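PDB 2QDD: mandelate racemase/muconate lactonizing enzyme from Roseovarius nubinhibens, which is of unknown function but, as an enolase-superfamily member, probably catalyses a magnesium-dependent reaction that begins by removing a proton alpha to a carboxylate. Local coordinates for residues L79-D82 / D87-N90; A69-L74 / S101-P106; A302-L307 / P351-I356. All blocks are in the same frame, centred on the assembly; numbering follows the deposited sequence.

Contact 1. Residues L79-D82 / D87-N90; sequences LGLD and DHVN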
loop_
_atom_site.group_PDB
_atom_site.type_symbol
_atom_site.label_atom_id
_atom_site.label_comp_id
_atom_site.label_asym_id
_atom_site.label_seq_id
_atom_site.Cartn_x
_atom_site.Cartn_y
_atom_site.Cartn_z
ATOM N N LEU A 79 9.345 -34.473 -31.705
ATOM C CA LEU A 79 9.861 -35.031 -32.953
ATOM C C LEU A 79 9.909 -33.963 -34.046
ATOM O O LEU A 79 8.910 -33.291 -34.320
ATOM C CB LEU A 79 8.996 -36.219 -33.398
ATOM C CG LEU A 79 9.402 -37.673 -33.110
ATOM C CD1 LEU A 79 10.458 -37.851 -32.012
ATOM C CD2 LEU A 79 8.170 -38.515 -32.823
ATOM N N GLY A 80 11.087 -33.792 -34.639
ATOM C CA GLY A 80 11.279 -32.816 -35.706
ATOM C C GLY A 80 11.814 -31.460 -35.276
ATOM O O GLY A 80 12.198 -30.648 -36.123
ATOM N N LEU A 81 11.833 -31.199 -33.971
ATOM C CA LEU A 81 12.392 -29.952 -33.446
ATOM C C LEU A 81 13.917 -29.956 -33.522
ATOM O O LEU A 81 14.552 -31.011 -33.387
ATOM C CB LEU A 81 11.948 -29.705 -31.999
ATOM C CG LEU A 81 10.470 -29.511 -31.657
ATOM C CD1 LEU A 81 10.314 -29.189 -30.179
ATOM C CD2 LEU A 81 9.799 -28.444 -32.501
ATOM N N ASP A 82 14.486 -28.776 -33.755
ATOM C CA ASP A 82 15.898 -28.501 -33.483
ATOM C C ASP A 82 16.126 -28.361 -31.965
ATOM O O ASP A 82 15.661 -27.389 -31.353
ATOM C CB ASP A 82 16.309 -27.214 -34.202
ATOM C CG ASP A 82 17.811 -27.080 -34.378
ATOM O OD1 ASP A 82 18.586 -27.653 -33.575
ATOM O OD2 ASP A 82 18.223 -26.380 -35.331
ATOM N N ASP A 87 14.990 -22.212 -25.973
ATOM C CA ASP A 87 13.823 -21.418 -25.612
ATOM C C ASP A 87 12.614 -21.801 -26.456
ATOM O O ASP A 87 11.497 -21.854 -25.946
ATOM C CB ASP A 87 14.110 -19.921 -25.743
ATOM C CG ASP A 87 15.125 -19.419 -24.724
ATOM O OD1 ASP A 87 14.985 -19.714 -23.516
ATOM O OD2 ASP A 87 16.070 -18.715 -25.134
ATOM N N HIS A 88 12.848 -22.082 -27.738
ATOM C CA HIS A 88 11.793 -22.543 -28.643
ATOM C C HIS A 88 11.208 -23.904 -28.258
ATOM O O HIS A 88 9.995 -24.087 -28.303
ATOM C CB HIS A 88 12.296 -22.582 -30.084
ATOM C CG HIS A 88 11.350 -23.249 -31.029
ATOM N ND1 HIS A 88 10.179 -22.656 -31.447
ATOM C CD2 HIS A 88 11.398 -24.459 -31.636
ATOM C CE1 HIS A 88 9.547 -23.469 -32.274
ATOM N NE2 HIS A 88 10.266 -24.570 -32.405
ATOM N N VAL A 89 12.075 -24.845 -27.885
ATOM C CA VAL A 89 11.656 -26.160 -27.400
ATOM C C VAL A 89 10.764 -26.024 -26.161
ATOM O O VAL A 89 9.724 -26.685 -26.068
ATOM C CB VAL A 89 12.888 -27.086 -27.137
ATOM C CG1 VAL A 89 12.511 -28.328 -26.318
ATOM C CG2 VAL A 89 13.520 -27.505 -28.453
ATOM N N ASN A 90 11.159 -25.142 -25.239
ATOM C CA ASN A 90 10.358 -24.821 -24.054
ATOM C C ASN A 90 8.985 -24.230 -24.350
ATOM O O ASN A 90 7.991 -24.634 -23.739
ATOM C CB ASN A 90 11.136 -23.916 -23.102
ATOM C CG ASN A 90 12.156 -24.682 -22.287
ATOM O OD1 ASN A 90 11.856 -25.166 -21.197
ATOM N ND2 ASN A 90 13.365 -24.810 -22.820
#
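The imidazole of His88 is the flat group here, and Leu81 comes to it at a slant: Leu81 CD2 lies 3.9 Å from His88 NE2, in ordinary van der Waals contact. His88 owes this place to a first torsion that sets CG anti to its backbone N (chi1 171°), which brings the ring to Leu81. The ring offers a flat surface to the Leu81 CD2 methyl, while Glu130 of the second subunit also packs on His88 and the His88 backbone hydrogen-bonds to that subunit, so the residue stands at a subunit boundary.

The other branch of Leu81 turns to Val89. Leu81 CD1 stands 4.0 Å from Val89 CG2, so the forked leucine spreads one methyl to each of two successive helix residues. Val89 CG2 has a second neighbour, the carbonyl oxygen of Asp82, at 3.6 Å; this is close packing of a methyl on an oxygen, with no hydrogen bond. Val89 is buried, and its short beta-branched side chain places CG2 against both Leu81 and the Asp82 carbonyl. The Asp82 side chain heads elsewhere and forms a salt bridge with Arg84, while its main chain stays by the helix.

The loop is also tied to strand 5-22, through backbone hydrogen bonds of Gly80 and Leu81 with Ile5. Gly80 has a positive phi (95°), which a residue without a side chain adopts easily just after helix 64-78 has ended. The whole forms a helix-to-helix connection, in which the loop after helix 64-78 folds against the first turn of helix 86-96, within the helical part of the alpha+beta N-terminal capping domain of the enolase superfamily.

Contact 2. Residues A69-L74 / S101-P106; sequences AGIATL and SYVKSP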
loop_
_atom_site.group_PDB
_atom_site.type_symbol
_atom_site.label_atom_id
_atom_site.label_comp_id
_atom_site.label_asym_id
_atom_site.label_seq_id
_atom_site.Cartn_x
_atom_site.Cartn_y
_atom_site.Cartn_z
ATOM N N ALA A 69 3.334 -40.519 -18.863
ATOM C CA ALA A 69 2.120 -40.104 -19.592
ATOM C C ALA A 69 2.254 -38.736 -20.249
ATOM O O ALA A 69 1.777 -38.529 -21.362
ATOM C CB ALA A 69 0.891 -40.143 -18.681
ATOM N N GLY A 70 2.916 -37.810 -19.557
ATOM C CA GLY A 70 3.219 -36.492 -20.102
ATOM C C GLY A 70 4.151 -36.523 -21.297
ATOM O O GLY A 70 3.911 -35.819 -22.284
ATOM N N ILE A 71 5.216 -37.328 -21.210
ATOM C CA ILE A 71 6.133 -37.533 -22.348
ATOM C C ILE A 71 5.417 -38.083 -23.601
ATOM O O ILE A 71 5.623 -37.570 -24.702
ATOM C CB ILE A 71 7.369 -38.391 -21.973
ATOM C CG1 ILE A 71 8.224 -37.667 -20.924
ATOM C CG2 ILE A 71 8.237 -38.678 -23.215
ATOM C CD1 ILE A 71 9.247 -38.552 -20.219
ATOM N N ALA A 72 4.555 -39.085 -23.407
ATOM C CA ALA A 72 3.653 -39.599 -24.450
ATOM C C ALA A 72 2.882 -38.509 -25.194
ATOM O O ALA A 72 2.879 -38.480 -26.427
ATOM C CB ALA A 72 2.672 -40.635 -23.854
ATOM N N THR A 73 2.236 -37.624 -24.436
ATOM C CA THR A 73 1.496 -36.487 -24.981
ATOM C C THR A 73 2.391 -35.511 -25.749
ATOM O O THR A 73 2.019 -35.032 -26.827
ATOM C CB THR A 73 0.717 -35.766 -23.864
ATOM O OG1 THR A 73 -0.373 -36.592 -23.451
ATOM C CG2 THR A 73 0.170 -34.422 -24.326
ATOM N N LEU A 74 3.579 -35.243 -25.209
ATOM C CA LEU A 74 4.495 -34.279 -25.821
ATOM C C LEU A 74 5.273 -34.806 -27.023
ATOM O O LEU A 74 5.560 -34.041 -27.947
ATOM C CB LEU A 74 5.447 -33.683 -24.785
ATOM C CG LEU A 74 4.870 -32.574 -23.901
ATOM C CD1 LEU A 74 5.819 -32.303 -22.748
ATOM C CD2 LEU A 74 4.634 -31.305 -24.705
ATOM N N SER A 101 5.570 -29.266 -14.946
ATOM C CA SER A 101 6.985 -28.907 -14.977
ATOM C C SER A 101 7.887 -30.126 -14.770
ATOM O O SER A 101 8.996 -30.173 -15.286
ATOM C CB SER A 101 7.281 -27.829 -13.938
ATOM O OG SER A 101 6.844 -28.222 -12.653
ATOM N N TYR A 102 7.383 -31.110 -14.030
ATOM C CA TYR A 102 8.058 -32.384 -13.809
ATOM C C TYR A 102 8.228 -33.251 -15.055
ATOM O O TYR A 102 9.185 -34.017 -15.145
ATOM C CB TYR A 102 7.361 -33.175 -12.707
ATOM C CG TYR A 102 5.977 -33.728 -13.027
ATOM C CD1 TYR A 102 5.783 -35.098 -13.234
ATOM C CD2 TYR A 102 4.857 -32.896 -13.074
ATOM C CE1 TYR A 102 4.513 -35.619 -13.503
ATOM C CE2 TYR A 102 3.588 -33.407 -13.342
ATOM C CZ TYR A 102 3.422 -34.768 -13.554
ATOM O OH TYR A 102 2.161 -35.273 -13.808
ATOM N N VAL A 103 7.297 -33.121 -15.996
ATOM C CA VAL A 103 7.397 -33.751 -17.312
ATOM C C VAL A 103 8.469 -33.059 -18.149
ATOM O O VAL A 103 9.232 -33.710 -18.871
ATOM C CB VAL A 103 6.031 -33.719 -18.055
ATOM C CG1 VAL A 103 6.168 -34.213 -19.492
ATOM C CG2 VAL A 103 5.000 -34.553 -17.302
ATOM N N LYS A 104 8.528 -31.737 -18.021
ATOM C CA LYS A 104 9.302 -30.893 -18.918
ATOM C C LYS A 104 10.795 -30.901 -18.628
ATOM O O LYS A 104 11.600 -30.686 -19.536
ATOM C CB LYS A 104 8.770 -29.465 -18.879
ATOM C CG LYS A 104 7.605 -29.261 -19.806
ATOM C CD LYS A 104 6.675 -28.221 -19.274
ATOM C CE LYS A 104 5.496 -28.071 -20.195
ATOM N NZ LYS A 104 4.612 -26.970 -19.707
ATOM N N SER A 105 11.145 -31.154 -17.366
ATOM C CA SER A 105 12.527 -31.064 -16.889
ATOM C C SER A 105 13.507 -32.070 -17.523
ATOM O O SER A 105 14.591 -31.676 -17.935
ATOM C CB SER A 105 12.587 -31.088 -15.350
ATOM O OG SER A 105 13.920 -31.061 -14.862
ATOM N N PRO A 106 13.136 -33.382 -17.599
ATOM C CA PRO A 106 14.088 -34.232 -18.342
ATOM C C PRO A 106 14.212 -33.976 -19.850
ATOM O O PRO A 106 15.279 -34.223 -20.408
ATOM C CB PRO A 106 13.565 -35.652 -18.092
ATOM C CG PRO A 106 12.134 -35.489 -17.799
ATOM C CD PRO A 106 12.021 -34.193 -17.062
#
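Val103 lays its CG1 methyl over the peptide joining Gly70 to Ile71, 3.6 Å from Gly70 C and 3.7 Å from Ile71 N. Its other methyl, CG2, rests 3.8 Å from Gly70 CA and at the same time sits above the centre of the Tyr102 ring in its own helix. With CG1 anti to the backbone N (chi1 173°), the valine straddles Gly70.

Gly70 has only hydrogens on its CA, which lets the Val103 methyls reach its main chain and the CA atoms of Gly70 and Val103 come within 5.7 Å. Leu74, one turn further on, meets the same methyl, with Leu74 CD1 3.8 Å from Val103 CG1, and Ile71 adds a looser touch through its CG1. The contact joins helices 64-78 and 101-119 in the helical part of the enolase-type N-terminal domain; their segments cross at -69°, so the meeting is brief and centred on one residue.

Polar groups are served elsewhere: Tyr102 OH hydrogen-bonds to His100 of the third subunit, and Lys104 makes a salt bridge with Asp94. No hydrogen bond links the two segments, so this buried crossing depends on shape fit and the hydrophobic effect.

Contact 3. Residues A302-L307 / P351-I356; sequences ADTAAL and PGLGVI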
loop_
_atom_site.group_PDB
_atom_site.type_symbol
_atom_site.label_atom_id
_atom_site.label_comp_id
_atom_site.label_asym_id
_atom_site.label_seq_id
_atom_site.Cartn_x
_atom_site.Cartn_y
_atom_site.Cartn_z
ATOM N N ALA A 302 20.386 -36.487 -12.699
ATOM C CA ALA A 302 19.731 -35.260 -12.221
ATOM C C ALA A 302 20.614 -34.390 -11.313
ATOM O O ALA A 302 20.624 -33.167 -11.450
ATOM C CB ALA A 302 18.413 -35.597 -11.517
ATOM N N ASP A 303 21.351 -35.029 -10.402
ATOM C CA ASP A 303 22.266 -34.342 -9.483
ATOM C C ASP A 303 23.360 -33.547 -10.186
ATOM O O ASP A 303 23.727 -32.468 -9.727
ATOM C CB ASP A 303 22.907 -35.338 -8.522
ATOM C CG ASP A 303 21.936 -35.854 -7.487
ATOM O OD1 ASP A 303 20.976 -35.127 -7.147
ATOM O OD2 ASP A 303 22.136 -36.992 -7.007
ATOM N N THR A 304 23.859 -34.083 -11.302
ATOM C CA THR A 304 24.904 -33.447 -12.111
ATOM C C THR A 304 24.375 -32.245 -12.869
ATOM O O THR A 304 25.046 -31.214 -12.939
ATOM C CB THR A 304 25.531 -34.457 -13.099
ATOM O OG1 THR A 304 26.064 -35.557 -12.356
ATOM C CG2 THR A 304 26.643 -33.835 -13.919
ATOM N N ALA A 305 23.173 -32.386 -13.427
ATOM C CA ALA A 305 22.478 -31.298 -14.123
ATOM C C ALA A 305 22.336 -30.032 -13.280
ATOM O O ALA A 305 22.654 -28.932 -13.734
ATOM C CB ALA A 305 21.120 -31.773 -14.597
ATOM N N ALA A 306 21.879 -30.207 -12.046
ATOM C CA ALA A 306 21.671 -29.095 -11.128
ATOM C C ALA A 306 22.979 -28.540 -10.567
ATOM O O ALA A 306 23.068 -27.352 -10.256
ATOM C CB ALA A 306 20.750 -29.518 -10.013
ATOM N N LEU A 307 23.990 -29.400 -10.447
ATOM C CA LEU A 307 25.314 -28.988 -9.972
ATOM C C LEU A 307 26.090 -28.151 -10.982
ATOM O O LEU A 307 26.926 -27.339 -10.599
ATOM C CB LEU A 307 26.149 -30.189 -9.521
ATOM C CG LEU A 307 27.099 -29.863 -8.364
ATOM C CD1 LEU A 307 26.548 -30.353 -7.041
ATOM C CD2 LEU A 307 28.470 -30.433 -8.617
ATOM N N PRO A 351 32.106 -31.974 -22.698
ATOM C CA PRO A 351 30.988 -31.352 -23.422
ATOM C C PRO A 351 29.602 -31.883 -23.043
ATOM O O PRO A 351 29.426 -33.082 -22.814
ATOM C CB PRO A 351 31.295 -31.678 -24.879
ATOM C CG PRO A 351 32.772 -31.766 -24.925
ATOM C CD PRO A 351 33.170 -32.404 -23.626
ATOM N N GLY A 352 28.635 -30.975 -22.966
ATOM C CA GLY A 352 27.298 -31.309 -22.495
ATOM C C GLY A 352 27.242 -31.586 -21.011
ATOM O O GLY A 352 27.869 -30.893 -20.202
ATOM N N LEU A 353 26.480 -32.615 -20.668
ATOM C CA LEU A 353 26.174 -32.952 -19.286
ATOM C C LEU A 353 27.315 -33.735 -18.653
ATOM O O LEU A 353 27.561 -33.621 -17.447
ATOM C CB LEU A 353 24.888 -33.775 -19.257
ATOM C CG LEU A 353 24.122 -34.131 -17.989
ATOM C CD1 LEU A 353 23.801 -32.918 -17.169
ATOM C CD2 LEU A 353 22.842 -34.776 -18.443
ATOM N N GLY A 354 28.005 -34.526 -19.481
ATOM C CA GLY A 354 29.161 -35.313 -19.056
ATOM C C GLY A 354 28.793 -36.531 -18.231
ATOM O O GLY A 354 29.580 -36.986 -17.396
ATOM N N VAL A 355 27.583 -37.046 -18.442
ATOM C CA VAL A 355 27.214 -38.371 -17.946
ATOM C C VAL A 355 26.401 -39.147 -18.983
ATOM O O VAL A 355 25.371 -38.672 -19.455
ATOM C CB VAL A 355 26.577 -38.351 -16.500
ATOM C CG1 VAL A 355 25.955 -37.008 -16.156
ATOM C CG2 VAL A 355 25.598 -39.501 -16.278
ATOM N N ILE A 356 26.910 -40.326 -19.353
ATOM C CA ILE A 356 26.304 -41.180 -20.383
ATOM C C ILE A 356 25.866 -42.504 -19.750
ATOM O O ILE A 356 26.710 -43.337 -19.408
ATOM C CB ILE A 356 27.283 -41.458 -21.559
ATOM C CG1 ILE A 356 27.796 -40.147 -22.170
ATOM C CG2 ILE A 356 26.613 -42.310 -22.635
ATOM C CD1 ILE A 356 29.247 -40.199 -22.629
#
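Apolar contacts carry most of this meeting between helix 300-311, which follows barrel strand 290-293, and the loop at 351-356. Leu353 reaches across with CG anti to its backbone N (chi1 -170°), and its CD1 methyl settles on the helix backbone 3.7 Å from Ala305 CA and 3.9 Å from Ala305 CB. The small alanine lets a leucine come this close to the main chain. Met109 of helix 101-119, in the N-terminal domain, packs on both residues, which places the contact at the domain interface. Beside them, Val355 CG1 lies 3.9 Å from Thr304 CG2.

Contact between methyl and polar atom comes next. Thr304 CG2 also approaches the carbonyl oxygen of Leu353, 3.7 Å away, without a hydrogen bond; that oxygen accepts one from His308 NE2, a helical turn beyond Thr304.

Hydrogen bonds with the surroundings hold the parts in place. Thr304 OG1 pairs with Ala300 O in its own helix and with Ala338 N, which fixes the rotation of the side chain and leaves its methyl to face the loop. The amide of Leu353 is bound by Asp113, and the backbone of Gly352 by Leu121 and Leu123. Gly352 and Gly354 both have positive phi, easily held by glycine.

The chemistry is thus divided: buried Thr304 keeps its hydroxyl for backbone partners and its methyl for the loop, whereas the loop, hydrogen-bonded to Asp113, Leu121, Leu123 and His308, meets 302-307 itself by van der Waals contact alone.

Helix 101-119 relates all three contacts. Its start makes half of contact 2, its Asp108 hydrogen-bonds Asn90 of contact 1, and its Met109 and Asp113 reach contact 3. Contacts 1 and 2 belong to the N-terminal domain, and the loop and helix of contact 1 fall between the two segments of contact 2 in sequence; their centres are 14 Å apart and their nearest atoms about 5 Å. Contact 3 joins barrel helix 300-311 to a late loop, its centre 19 Å from that of contact 2 and 20 Å from that of contact 1. All lie away from Asp196, Glu220, Asp243 and Glu244, which bind magnesium in this protein, though none is bound to this chain here.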